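Mandelate racemase / muconate lactonizing enzyme (Burkholderia pseudomallei, PDB 2POD) is of unknown function but belongs to the enolase superfamily, carries a sodium ion in its barrel domain and may act as a lyase. Local coordinates at residues Trp178-Tyr183 against Ser195-Ala200; Asp188-Ser193 against Leu224-Pro229. All coordinates share one frame; numbering follows the deposited sequence.

Contact 1: residues Trp178-Tyr183 against Ser195-Ala200; sequences WPFDPY and SDLKRA
Asp196 OD2 receives Arg199 NH1 at 2.8 Å, a salt bridge within helix 194-200; both residues meet Tyr183, the aspartate at the ring and the arginine chiefly at OH. The bond is bent, 122° at the hydrogen, and so weak as a hydrogen bond. Tyr183, whose CB points toward the helix, has CG anti to its own carbonyl carbon (chi1 -54°). Asp196 CB lies over a face of its ring, a CH-pi contact 4.2 Å from the centroid. The carboxylate is turned 35° from the ring plane, and OD1 approaches Tyr183 CD2 to 3.4 Å. Arg199, bent at chi3, crosses the tyrosine at about a right angle and brings NH1 to 3.7 Å from Tyr183 OH. Nearer the turn, Ala200 CB reaches both aromatic residues, 3.7 Å from Tyr183 CE1 and 3.7 Å from Phe180 CD2. Leu197 puts CD1 at the edge of the Phe180 ring, 3.6 Å from CE2, while Ala200 O lies over a face of that ring. The same carbonyl oxygen also meets Pro179 CG. Phe180 goes on to pack against Ile233 and Leu237 of helix 227-237, and Leu197 against Gln232 and Ile233. The type I turn from Trp178 to Asp181 follows barrel strand 174-177, and this contact folds it onto a helix of the beta-alpha-beta connection leading to strand 216-220. Trp178 touches Glu220, a ligand of the sodium ion, and the side chain of Pro179 is about 12 Å from the metal. The chemistry is thus graded: apolar groups join turn to helix on the buried side, whereas at the outer end the tyrosine ring borders an ion pair that would partly neutralise the carboxylate beside it.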
loop_
_atom_site.group_PDB
_atom_site.type_symbol
_atom_site.label_atom_id
_atom_site.label_comp_id
_atom_site.label_asym_id
_atom_site.label_seq_id
_atom_site.Cartn_x
_atom_site.Cartn_y
_atom_site.Cartn_z
ATOM N N TRP B 178 13.978 32.131 12.364
ATOM C CA TRP B 178 14.270 31.598 11.035
ATOM C C TRP B 178 15.701 31.783 10.502
ATOM O O TRP B 178 15.881 32.321 9.408
ATOM C CB TRP B 178 13.235 32.083 10.012
ATOM C CG TRP B 178 13.014 33.563 9.989
ATOM C CD1 TRP B 178 13.610 34.471 9.158
ATOM C CD2 TRP B 178 12.125 34.312 10.828
ATOM N NE1 TRP B 178 13.152 35.738 9.432
ATOM C CE2 TRP B 178 12.241 35.669 10.453
ATOM C CE3 TRP B 178 11.243 33.971 11.862
ATOM C CZ2 TRP B 178 11.505 36.680 11.070
ATOM C CZ3 TRP B 178 10.524 34.973 12.479
ATOM C CH2 TRP B 178 10.650 36.311 12.074
ATOM N N PRO B 179 16.724 31.283 11.237
ATOM C CA PRO B 179 18.118 31.599 10.891
ATOM C C PRO B 179 18.728 30.875 9.668
ATOM O O PRO B 179 19.861 31.180 9.292
ATOM C CB PRO B 179 18.879 31.218 12.159
ATOM C CG PRO B 179 18.076 30.131 12.760
ATOM C CD PRO B 179 16.645 30.403 12.419
ATOM N N PHE B 180 18.000 29.936 9.061
ATOM C CA PHE B 180 18.509 29.185 7.903
ATOM C C PHE B 180 18.178 29.874 6.581
ATOM O O PHE B 180 18.734 29.532 5.540
ATOM C CB PHE B 180 17.981 27.743 7.898
ATOM C CG PHE B 180 18.337 26.957 9.134
ATOM C CD1 PHE B 180 17.468 26.912 10.217
ATOM C CD2 PHE B 180 19.540 26.272 9.211
ATOM C CE1 PHE B 180 17.788 26.197 11.353
ATOM C CE2 PHE B 180 19.880 25.561 10.350
ATOM C CZ PHE B 180 19.002 25.518 11.422
ATOM N N ASP B 181 17.285 30.860 6.649
ATOM C CA ASP B 181 16.867 31.677 5.503
ATOM C C ASP B 181 17.927 32.256 4.542
ATOM O O ASP B 181 17.748 32.139 3.323
ATOM C CB ASP B 181 15.889 32.767 5.949
ATOM C CG ASP B 181 14.526 32.215 6.314
ATOM O OD1 ASP B 181 14.445 31.064 6.806
ATOM O OD2 ASP B 181 13.529 32.940 6.102
ATOM N N PRO B 182 19.022 32.878 5.061
ATOM C CA PRO B 182 19.922 33.528 4.095
ATOM C C PRO B 182 20.786 32.558 3.287
ATOM O O PRO B 182 21.363 32.949 2.266
ATOM C CB PRO B 182 20.818 34.415 4.978
ATOM C CG PRO B 182 20.240 34.355 6.358
ATOM C CD PRO B 182 19.518 33.060 6.439
ATOM N N TYR B 183 20.868 31.308 3.739
ATOM C CA TYR B 183 21.697 30.306 3.075
ATOM C C TYR B 183 20.991 29.603 1.915
ATOM O O TYR B 183 21.639 28.969 1.083
ATOM C CB TYR B 183 22.284 29.329 4.098
ATOM C CG TYR B 183 23.023 30.054 5.205
ATOM C CD1 TYR B 183 22.490 30.138 6.488
ATOM C CD2 TYR B 183 24.240 30.695 4.953
ATOM C CE1 TYR B 183 23.156 30.823 7.501
ATOM C CE2 TYR B 183 24.911 31.385 5.953
ATOM C CZ TYR B 183 24.365 31.444 7.226
ATOM O OH TYR B 183 25.032 32.124 8.223
ATOM N N SER B 195 29.687 24.266 7.383
ATOM C CA SER B 195 30.114 25.390 8.204
ATOM C C SER B 195 29.040 26.477 8.294
ATOM O O SER B 195 28.868 27.097 9.347
ATOM C CB SER B 195 31.452 25.955 7.700
ATOM O OG SER B 195 31.297 26.736 6.523
ATOM N N ASP B 196 28.317 26.697 7.197
ATOM C CA ASP B 196 27.137 27.569 7.203
ATOM C C ASP B 196 26.009 27.011 8.066
ATOM O O ASP B 196 25.233 27.771 8.649
ATOM C CB ASP B 196 26.627 27.816 5.777
ATOM C CG ASP B 196 27.379 28.936 5.062
ATOM O OD1 ASP B 196 27.108 29.157 3.862
ATOM O OD2 ASP B 196 28.233 29.602 5.692
ATOM N N LEU B 197 25.933 25.686 8.143
ATOM C CA LEU B 197 24.969 25.001 8.989
ATOM C C LEU B 197 25.280 25.224 10.465
ATOM O O LEU B 197 24.376 25.497 11.261
ATOM C CB LEU B 197 24.930 23.500 8.648
ATOM C CG LEU B 197 23.847 22.589 9.247
ATOM C CD1 LEU B 197 22.496 23.274 9.411
ATOM C CD2 LEU B 197 23.698 21.300 8.441
ATOM N N LYS B 198 26.562 25.125 10.808
ATOM C CA LYS B 198 27.039 25.329 12.176
ATOM C C LYS B 198 26.903 26.786 12.634
ATOM O O LYS B 198 26.715 27.052 13.825
ATOM C CB LYS B 198 28.494 24.870 12.305
ATOM C CG LYS B 198 28.829 24.258 13.655
ATOM C CD LYS B 198 28.756 22.736 13.615
ATOM C CE LYS B 198 30.143 22.122 13.522
ATOM N NZ LYS B 198 30.243 21.181 12.375
ATOM N N ARG B 199 26.990 27.714 11.684
ATOM C CA ARG B 199 26.823 29.135 11.969
ATOM C C ARG B 199 25.352 29.532 12.075
ATOM O O ARG B 199 25.009 30.489 12.770
ATOM C CB ARG B 199 27.528 29.982 10.908
ATOM C CG ARG B 199 28.309 31.164 11.480
ATOM C CD ARG B 199 29.008 31.987 10.393
ATOM N NE ARG B 199 29.852 31.171 9.518
ATOM C CZ ARG B 199 29.663 31.028 8.207
ATOM N NH1 ARG B 199 28.655 31.648 7.600
ATOM N NH2 ARG B 199 30.485 30.261 7.502
ATOM N N ALA B 200 24.490 28.796 11.378
ATOM C CA ALA B 200 23.044 28.945 11.527
ATOM C C ALA B 200 22.501 28.231 12.767
ATOM O O ALA B 200 21.401 28.522 13.220
ATOM C CB ALA B 200 22.330 28.466 10.273
#

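Contact 2: residues Asp188-Ser193 against Leu224-Pro229; sequences DGYYIS and LWNLPP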
loop_
_atom_site.group_PDB
_atom_site.type_symbol
_atom_site.label_atom_id
_atom_site.label_comp_id
_atom_site.label_asym_id
_atom_site.label_seq_id
_atom_site.Cartn_x
_atom_site.Cartn_y
_atom_site.Cartn_z
ATOM N N ASP B 188 19.632 27.985 -4.326
ATOM C CA ASP B 188 18.198 27.725 -4.565
ATOM C C ASP B 188 17.584 26.639 -3.671
ATOM O O ASP B 188 16.656 25.938 -4.072
ATOM C CB ASP B 188 17.905 27.476 -6.050
ATOM C CG ASP B 188 18.243 28.678 -6.924
ATOM O OD1 ASP B 188 17.441 29.640 -6.957
ATOM O OD2 ASP B 188 19.312 28.659 -7.578
ATOM N N GLY B 189 18.121 26.520 -2.458
ATOM C CA GLY B 189 17.661 25.555 -1.474
ATOM C C GLY B 189 18.041 24.113 -1.759
ATOM O O GLY B 189 17.406 23.192 -1.241
ATOM N N TYR B 190 19.073 23.909 -2.576
ATOM C CA TYR B 190 19.549 22.560 -2.862
ATOM C C TYR B 190 20.803 22.190 -2.092
ATOM O O TYR B 190 21.225 21.037 -2.122
ATOM C CB TYR B 190 19.740 22.343 -4.362
ATOM C CG TYR B 190 18.439 22.364 -5.125
ATOM C CD1 TYR B 190 18.037 23.504 -5.819
ATOM C CD2 TYR B 190 17.602 21.247 -5.143
ATOM C CE1 TYR B 190 16.840 23.533 -6.518
ATOM C CE2 TYR B 190 16.398 21.264 -5.845
ATOM C CZ TYR B 190 16.023 22.411 -6.521
ATOM O OH TYR B 190 14.835 22.435 -7.213
ATOM N N TYR B 191 21.375 23.161 -1.379
ATOM C CA TYR B 191 22.672 22.983 -0.725
ATOM C C TYR B 191 22.852 23.905 0.474
ATOM O O TYR B 191 22.612 25.112 0.390
ATOM C CB TYR B 191 23.831 23.169 -1.728
ATOM C CG TYR B 191 25.208 23.025 -1.119
ATOM C CD1 TYR B 191 26.023 24.141 -0.911
ATOM C CD2 TYR B 191 25.693 21.776 -0.741
ATOM C CE1 TYR B 191 27.282 24.012 -0.339
ATOM C CE2 TYR B 191 26.954 21.637 -0.171
ATOM C CZ TYR B 191 27.742 22.753 0.024
ATOM O OH TYR B 191 28.983 22.603 0.590
ATOM N N ILE B 192 23.279 23.317 1.588
ATOM C CA ILE B 192 23.926 24.055 2.668
ATOM C C ILE B 192 25.296 23.440 2.996
ATOM O O ILE B 192 25.438 22.216 3.092
ATOM C CB ILE B 192 22.992 24.201 3.922
ATOM C CG1 ILE B 192 23.629 25.091 5.004
ATOM C CG2 ILE B 192 22.532 22.831 4.454
ATOM C CD1 ILE B 192 22.639 25.793 5.928
ATOM N N SER B 193 26.309 24.292 3.129
ATOM C CA SER B 193 27.631 23.851 3.574
ATOM C C SER B 193 27.601 23.512 5.061
ATOM O O SER B 193 26.773 24.045 5.803
ATOM C CB SER B 193 28.689 24.923 3.272
ATOM O OG SER B 193 28.843 25.834 4.352
ATOM N N LEU B 224 11.823 27.104 1.905
ATOM C CA LEU B 224 12.978 27.551 1.115
ATOM C C LEU B 224 13.885 26.393 0.704
ATOM O O LEU B 224 14.721 26.529 -0.184
ATOM C CB LEU B 224 13.782 28.613 1.879
ATOM C CG LEU B 224 13.188 30.020 2.014
ATOM C CD1 LEU B 224 14.023 30.877 2.958
ATOM C CD2 LEU B 224 13.047 30.699 0.655
ATOM N N TRP B 225 13.706 25.246 1.346
ATOM C CA TRP B 225 14.637 24.144 1.191
ATOM C C TRP B 225 14.041 22.987 0.413
ATOM O O TRP B 225 12.859 22.686 0.532
ATOM C CB TRP B 225 15.135 23.698 2.559
ATOM C CG TRP B 225 15.955 24.767 3.234
ATOM C CD1 TRP B 225 15.551 25.608 4.233
ATOM C CD2 TRP B 225 17.309 25.122 2.931
ATOM N NE1 TRP B 225 16.577 26.450 4.583
ATOM C CE2 TRP B 225 17.667 26.177 3.797
ATOM C CE3 TRP B 225 18.261 24.641 2.018
ATOM C CZ2 TRP B 225 18.939 26.767 3.777
ATOM C CZ3 TRP B 225 19.522 25.228 1.993
ATOM C CH2 TRP B 225 19.851 26.280 2.873
ATOM N N ASN B 226 14.869 22.348 -0.402
ATOM C CA ASN B 226 14.494 21.089 -1.015
ATOM C C ASN B 226 15.009 19.935 -0.180
ATOM O O ASN B 226 15.552 20.166 0.904
ATOM C CB ASN B 226 14.979 21.028 -2.459
ATOM C CG ASN B 226 14.164 21.911 -3.367
ATOM O OD1 ASN B 226 13.108 21.510 -3.873
ATOM N ND2 ASN B 226 14.640 23.134 -3.575
ATOM N N LEU B 227 14.827 18.705 -0.660
ATOM C CA LEU B 227 14.855 17.553 0.232
ATOM C C LEU B 227 16.182 17.220 0.936
ATOM O O LEU B 227 16.200 17.198 2.167
ATOM C CB LEU B 227 14.163 16.327 -0.366
ATOM C CG LEU B 227 13.964 15.153 0.590
ATOM C CD1 LEU B 227 12.767 15.349 1.514
ATOM C CD2 LEU B 227 13.838 13.875 -0.204
ATOM N N PRO B 228 17.288 16.977 0.179
ATOM C CA PRO B 228 18.545 16.684 0.904
ATOM C C PRO B 228 19.047 17.712 1.946
ATOM O O PRO B 228 19.378 17.294 3.065
ATOM C CB PRO B 228 19.574 16.428 -0.210
ATOM C CG PRO B 228 18.772 16.187 -1.434
ATOM C CD PRO B 228 17.483 16.929 -1.287
ATOM N N PRO B 229 19.092 19.031 1.617
ATOM C CA PRO B 229 19.519 19.905 2.723
ATOM C C PRO B 229 18.533 20.054 3.873
ATOM O O PRO B 229 18.973 20.194 5.010
ATOM C CB PRO B 229 19.774 21.249 2.048
ATOM C CG PRO B 229 18.950 21.217 0.829
ATOM C CD PRO B 229 18.856 19.805 0.380
#
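Gly189 and Trp225 bring their backbones together at a CA-CA distance of 4.3 Å, and a nearly straight hydrogen bond (168° at the hydrogen) from Asn226 N to Gly189 O at 2.8 Å joins the two segments. Gly189 CA also gives a CA-H...O contact to Leu224 O at 3.4 Å. Its phi is positive, and with no side chain it can lie flush on that carbonyl. From here the loop runs past the first turn of helix 227-237. Tyr190 and Asn226 stack there: ring and amide planes are only 3° apart, and ND2 sits above the ring toward its rim, 3.3 Å from CZ. Asn226 holds the N-cap position but makes no side-chain capping bond; with CG anti to its own carbonyl carbon, beside N (chi1 -73°), its amide lies instead over the tyrosine. Pro229 CG packs against the loop backbone, 3.3 Å from Gly189 O, while Pro229 CB touches Ile192 CG2. The Trp225 indole presents an edge to Tyr191 O, in plane and 3.5 Å from CZ3, and Ile192 crosses it at about a right angle with CB 3.9 Å from CH2. Tyr191 points away from this pairing and reaches another chain, where its OH bonds to Asp216 of the second subunit. Ser193 OG caps Asp196 N at the start of helix 194-200. The loop thus bridges helices 181-184 and 194-200 over the beginning of helix 227-237, with Ile192 touching Tyr183, Gln232 and Ile233, and Trp225, just after barrel strand 216-220 in the chain, packed against Ala184, Ala230 and Ile233.

How the contacts relate
The two contacts lie 11 Å apart, centre to centre, on the same side of the chain's centre, both in the enolase-type barrel domain, and their segments alternate along the chain: 178-183, 188-193, 195-200, then 224-229. The first three belong to the connection between strands 174-177 and 216-220; the fourth follows strand 216-220 and enters helix 227-237. Trp225 knits them together, with CZ2 3.3 Å from Phe180 O and CH2 against the Tyr183 backbone. Leu224 meets Asp181, and Ile192 packs on Leu197. Each contact has a side chain about 11 to 12 Å from the sodium ion and reaches the second subunit, contact 2 with more residues; one packed region thus joins both post-strand loops to that subunit.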